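Local coordinates for protein ribosomal RNA small subunit methyltransferase E (PDB 5O95) that probably methylates the N3 position of a uridine in 16S rRNA of the small ribosomal subunit, using S-adenosyl-L-methionine as methyl donor, at residues Leu43-Ser56 / Val67-Ser79. Residues are numbered along the deposited sequence; the frame is centred on the assembly and turned at random.
Sequences LTLFNGDNKEFTAS and VRIASVLEVNRES
Glu52 OE2 is gripped twice: Arg77 NH1 meets it at 2.9 Å, nearly along its C-O axis, in a salt bridge, and Asn148 ND2 also donates to it. The carboxylate and guanidinium planes are 29° apart, nearly coplanar, and a water joins Glu52 OE1 to Arg77 NH2 alongside. Val75 packs against both partners, its CG1 3.7 Å from Glu52 OE2 and over one face of the Arg77 guanidinium, offset toward the rim. Arg77 NH1 also donates to Gly146 O, which further fixes the group. Nearby, the amides of Asn50 and Asn76 stack with planes 23° apart; Asn50 OD1 takes a water shared with Arg77 N and Glu78 OE2, whereas Asn50 ND2 is hydrogen-bonded to Gln149 OE1, and Glu78 is also salt-bridged to Arg147. Phe53 runs side by side with Val72, whose CG1 is 3.5 Å from Phe53 CE2; having CG1 anti to the backbone N (chi1 -171°) brings both methyls to that ring. On the same face Leu45 CD1 packs on Ile69 CD1 at 3.7 Å, and Val67 CG2 fits against Leu45 and Ala55. Strands 51-56 and 67-74 pair antiparallel, with Glu52 N to Leu73 O at 2.8 Å. The register slips where Thr54 O accepts from Ala70 N (2.7 Å) and, weakly, from Ser71 N: a classic beta bulge in the hairpin of the N-terminal PUA-like domain, whose last strand leads into the SPOUT methyltransferase domain.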
loop_
_atom_site.group_PDB
_atom_site.type_symbol
_atom_site.label_atom_id
_atom_site.label_comp_id
_atom_site.label_asym_id
_atom_site.label_seq_id
_atom_site.Cartn_x
_atom_site.Cartn_y
_atom_site.Cartn_z
ATOM N N LEU B 43 -13.642 20.028 16.858
ATOM C CA LEU B 43 -12.998 19.847 15.567
ATOM C C LEU B 43 -11.612 20.457 15.640
ATOM O O LEU B 43 -11.383 21.429 16.359
ATOM C CB LEU B 43 -13.720 20.622 14.437
ATOM C CG LEU B 43 -15.108 20.212 13.970
ATOM C CD1 LEU B 43 -15.669 21.230 12.988
ATOM C CD2 LEU B 43 -15.020 18.850 13.317
ATOM N N THR B 44 -10.696 19.900 14.869
ATOM C CA THR B 44 -9.383 20.489 14.660
ATOM C C THR B 44 -9.345 20.926 13.212
ATOM O O THR B 44 -9.342 20.084 12.312
ATOM C CB THR B 44 -8.269 19.484 14.940
ATOM O OG1 THR B 44 -8.325 19.038 16.304
ATOM C CG2 THR B 44 -6.897 20.126 14.671
ATOM N N LEU B 45 -9.382 22.232 12.969
ATOM C CA LEU B 45 -9.183 22.710 11.612
ATOM C C LEU B 45 -7.692 22.853 11.365
ATOM O O LEU B 45 -6.916 23.068 12.288
ATOM C CB LEU B 45 -9.841 24.076 11.418
ATOM C CG LEU B 45 -11.250 24.136 11.984
ATOM C CD1 LEU B 45 -11.802 25.571 11.863
ATOM C CD2 LEU B 45 -12.176 23.124 11.310
ATOM N N PHE B 46 -7.283 22.703 10.111
ATOM C CA PHE B 46 -5.923 23.061 9.751
ATOM C C PHE B 46 -5.968 23.749 8.400
ATOM O O PHE B 46 -6.895 23.545 7.611
ATOM C CB PHE B 46 -4.980 21.849 9.750
ATOM C CG PHE B 46 -5.351 20.809 8.727
ATOM C CD1 PHE B 46 -6.372 19.914 8.999
ATOM C CD2 PHE B 46 -4.713 20.772 7.494
ATOM C CE1 PHE B 46 -6.745 18.949 8.051
ATOM C CE2 PHE B 46 -5.082 19.801 6.540
ATOM C CZ PHE B 46 -6.106 18.919 6.821
ATOM N N ASN B 47 -4.953 24.571 8.135
ATOM C CA ASN B 47 -5.048 25.561 7.065
ATOM C C ASN B 47 -4.073 25.328 5.917
ATOM O O ASN B 47 -3.970 26.176 5.016
ATOM C CB ASN B 47 -4.916 26.988 7.623
ATOM C CG ASN B 47 -3.503 27.327 8.083
ATOM O OD1 ASN B 47 -2.643 26.452 8.235
ATOM N ND2 ASN B 47 -3.277 28.620 8.370
ATOM N N GLY B 48 -3.405 24.171 5.883
ATOM C CA GLY B 48 -2.400 23.921 4.876
ATOM C C GLY B 48 -1.082 24.612 5.105
ATOM O O GLY B 48 -0.175 24.465 4.289
ATOM N N ASP B 49 -0.941 25.373 6.190
ATOM C CA ASP B 49 0.301 26.048 6.512
ATOM C C ASP B 49 0.767 25.653 7.913
ATOM O O ASP B 49 1.380 26.445 8.631
ATOM C CB ASP B 49 0.138 27.564 6.381
ATOM C CG ASP B 49 1.464 28.304 6.336
ATOM O OD1 ASP B 49 2.474 27.745 5.843
ATOM O OD2 ASP B 49 1.488 29.461 6.803
ATOM N N ASN B 50 0.486 24.396 8.298
ATOM C CA ASN B 50 1.021 23.815 9.533
ATOM C C ASN B 50 0.532 24.532 10.792
ATOM O O ASN B 50 1.251 24.607 11.803
ATOM C CB ASN B 50 2.537 23.677 9.453
ATOM C CG ASN B 50 2.935 22.763 8.318
ATOM O OD1 ASN B 50 2.502 21.620 8.283
ATOM N ND2 ASN B 50 3.712 23.276 7.357
ATOM N N LYS B 51 -0.692 25.051 10.746
ATOM C CA LYS B 51 -1.381 25.528 11.936
ATOM C C LYS B 51 -2.628 24.686 12.159
ATOM O O LYS B 51 -3.359 24.384 11.207
ATOM C CB LYS B 51 -1.771 27.000 11.808
ATOM C CG LYS B 51 -0.571 27.923 11.807
ATOM C CD LYS B 51 -0.996 29.380 11.635
ATOM C CE LYS B 51 0.213 30.276 11.450
ATOM N NZ LYS B 51 -0.203 31.681 11.200
ATOM N N GLU B 52 -2.868 24.323 13.416
ATOM C CA GLU B 52 -4.068 23.609 13.835
ATOM C C GLU B 52 -4.906 24.541 14.698
ATOM O O GLU B 52 -4.375 25.201 15.598
ATOM C CB GLU B 52 -3.710 22.354 14.635
ATOM C CG GLU B 52 -3.247 21.196 13.744
ATOM C CD GLU B 52 -2.945 19.945 14.535
ATOM O OE1 GLU B 52 -3.239 19.866 15.746
ATOM O OE2 GLU B 52 -2.423 18.991 13.925
ATOM N N PHE B 53 -6.210 24.593 14.419
ATOM C CA PHE B 53 -7.143 25.476 15.116
ATOM C C PHE B 53 -8.105 24.595 15.898
ATOM O O PHE B 53 -8.881 23.836 15.313
ATOM C CB PHE B 53 -7.874 26.350 14.102
ATOM C CG PHE B 53 -6.947 27.187 13.267
ATOM C CD1 PHE B 53 -6.372 26.656 12.106
ATOM C CD2 PHE B 53 -6.650 28.501 13.637
ATOM C CE1 PHE B 53 -5.489 27.407 11.351
ATOM C CE2 PHE B 53 -5.764 29.260 12.894
ATOM C CZ PHE B 53 -5.196 28.714 11.730
ATOM N N THR B 54 -8.039 24.666 17.219
ATOM C CA THR B 54 -8.967 23.900 18.037
ATOM C C THR B 54 -10.286 24.639 18.049
ATOM O O THR B 54 -10.326 25.834 18.372
ATOM C CB THR B 54 -8.418 23.737 19.452
ATOM O OG1 THR B 54 -7.172 23.045 19.395
ATOM C CG2 THR B 54 -9.389 22.927 20.314
ATOM N N ALA B 55 -11.359 23.953 17.677
ATOM C CA ALA B 55 -12.630 24.617 17.453
ATOM C C ALA B 55 -13.750 23.750 18.000
ATOM O O ALA B 55 -13.584 22.555 18.247
ATOM C CB ALA B 55 -12.881 24.918 15.965
ATOM N N SER B 56 -14.895 24.375 18.197
ATOM C CA SER B 56 -16.093 23.651 18.567
ATOM C C SER B 56 -17.249 24.164 17.733
ATOM O O SER B 56 -17.264 25.319 17.281
ATOM C CB SER B 56 -16.403 23.774 20.048
ATOM O OG SER B 56 -16.626 25.124 20.370
ATOM N N VAL B 67 -18.314 27.489 13.561
ATOM C CA VAL B 67 -17.419 26.960 14.583
ATOM C C VAL B 67 -16.710 28.109 15.280
ATOM O O VAL B 67 -16.380 29.129 14.672
ATOM C CB VAL B 67 -16.416 25.921 14.037
ATOM C CG1 VAL B 67 -17.150 24.886 13.202
ATOM C CG2 VAL B 67 -15.280 26.588 13.255
ATOM N N ARG B 68 -16.469 27.930 16.569
ATOM C CA ARG B 68 -15.794 28.929 17.381
ATOM C C ARG B 68 -14.356 28.468 17.574
ATOM O O ARG B 68 -14.118 27.373 18.089
ATOM C CB ARG B 68 -16.522 29.100 18.715
ATOM C CG ARG B 68 -15.911 30.160 19.632
ATOM C CD ARG B 68 -16.033 31.572 19.040
ATOM N NE ARG B 68 -17.424 31.982 18.861
ATOM C CZ ARG B 68 -17.799 33.203 18.486
ATOM N NH1 ARG B 68 -16.882 34.127 18.240
ATOM N NH2 ARG B 68 -19.089 33.497 18.345
ATOM N N ILE B 69 -13.410 29.272 17.091
ATOM C CA ILE B 69 -11.992 28.969 17.220
ATOM C C ILE B 69 -11.569 29.269 18.652
ATOM O O ILE B 69 -11.678 30.413 19.112
ATOM C CB ILE B 69 -11.150 29.808 16.244
ATOM C CG1 ILE B 69 -11.697 29.741 14.816
ATOM C CG2 ILE B 69 -9.689 29.385 16.329
ATOM C CD1 ILE B 69 -11.577 28.414 14.199
ATOM N N ALA B 70 -11.082 28.250 19.360
ATOM C CA ALA B 70 -10.627 28.453 20.734
ATOM C C ALA B 70 -9.134 28.746 20.821
ATOM O O ALA B 70 -8.710 29.579 21.635
ATOM C CB ALA B 70 -10.947 27.218 21.577
ATOM N N SER B 71 -8.317 28.068 20.023
ATOM C CA SER B 71 -6.879 28.213 20.168
ATOM C C SER B 71 -6.202 27.740 18.891
ATOM O O SER B 71 -6.814 27.070 18.046
ATOM C CB SER B 71 -6.359 27.466 21.397
ATOM O OG SER B 71 -6.552 26.075 21.199
ATOM N N VAL B 72 -4.952 28.168 18.727
ATOM C CA VAL B 72 -4.158 27.918 17.526
ATOM C C VAL B 72 -2.822 27.322 17.947
ATOM O O VAL B 72 -2.241 27.745 18.950
ATOM C CB VAL B 72 -3.929 29.221 16.729
ATOM C CG1 VAL B 72 -3.285 28.908 15.372
ATOM C CG2 VAL B 72 -5.234 29.964 16.537
ATOM N N LEU B 73 -2.332 26.320 17.205
ATOM C CA LEU B 73 -1.073 25.671 17.563
ATOM C C LEU B 73 -0.310 25.363 16.287
ATOM O O LEU B 73 -0.899 24.846 15.335
ATOM C CB LEU B 73 -1.321 24.360 18.320
ATOM C CG LEU B 73 -0.058 23.646 18.808
ATOM C CD1 LEU B 73 0.652 24.495 19.872
ATOM C CD2 LEU B 73 -0.395 22.276 19.387
ATOM N N GLU B 74 0.976 25.689 16.247
ATOM C CA GLU B 74 1.796 25.319 15.099
ATOM C C GLU B 74 2.184 23.852 15.220
ATOM O O GLU B 74 2.773 23.438 16.231
ATOM C CB GLU B 74 3.027 26.213 15.009
ATOM C CG GLU B 74 2.626 27.684 14.954
ATOM C CD GLU B 74 3.670 28.579 14.321
ATOM O OE1 GLU B 74 4.772 28.086 14.008
ATOM O OE2 GLU B 74 3.383 29.783 14.134
ATOM N N VAL B 75 1.836 23.060 14.198
ATOM C CA VAL B 75 2.076 21.617 14.212
ATOM C C VAL B 75 2.485 21.180 12.805
ATOM O O VAL B 75 1.730 21.366 11.841
ATOM C CB VAL B 75 0.847 20.806 14.668
ATOM C CG1 VAL B 75 1.181 19.300 14.711
ATOM C CG2 VAL B 75 0.312 21.270 16.002
ATOM N N ASN B 76 3.673 20.598 12.684
ATOM C CA ASN B 76 4.205 20.223 11.378
ATOM C C ASN B 76 4.484 18.727 11.396
ATOM O O ASN B 76 5.270 18.253 12.218
ATOM C CB ASN B 76 5.493 21.009 11.115
ATOM C CG ASN B 76 6.022 20.820 9.704
ATOM O OD1 ASN B 76 6.221 19.691 9.243
ATOM N ND2 ASN B 76 6.222 21.929 8.993
ATOM N N ARG B 77 3.856 17.996 10.470
ATOM C CA ARG B 77 4.095 16.560 10.332
ATOM C C ARG B 77 4.663 16.226 8.966
ATOM O O ARG B 77 4.466 15.110 8.463
ATOM C CB ARG B 77 2.828 15.754 10.603
ATOM C CG ARG B 77 2.350 15.878 12.026
ATOM C CD ARG B 77 1.147 14.973 12.322
ATOM N NE ARG B 77 0.812 15.115 13.739
ATOM C CZ ARG B 77 -0.138 15.941 14.185
ATOM N NH1 ARG B 77 -0.882 16.645 13.334
ATOM N NH2 ARG B 77 -0.341 16.041 15.503
ATOM N N GLU B 78 5.410 17.161 8.379
ATOM C CA GLU B 78 6.036 16.963 7.080
ATOM C C GLU B 78 7.391 16.271 7.223
ATOM O O GLU B 78 8.115 16.450 8.210
ATOM C CB GLU B 78 6.232 18.307 6.374
ATOM C CG GLU B 78 4.913 19.042 6.111
ATOM C CD GLU B 78 3.934 18.209 5.293
ATOM O OE1 GLU B 78 4.271 17.890 4.125
ATOM O OE2 GLU B 78 2.835 17.871 5.805
ATOM N N SER B 79 7.739 15.455 6.193
ATOM C CA SER B 79 9.031 14.804 6.197
ATOM C C SER B 79 10.098 15.783 5.718
ATOM O O SER B 79 9.838 16.596 4.821
ATOM C CB SER B 79 9.015 13.613 5.243
ATOM O OG SER B 79 10.328 13.103 5.105
HETATM O O HOH W 1 2.269 19.014 8.272
HETATM O O HOH W 2 -2.089 17.808 17.029
HETATM O O HOH W 3 -14.366 26.483 20.668
#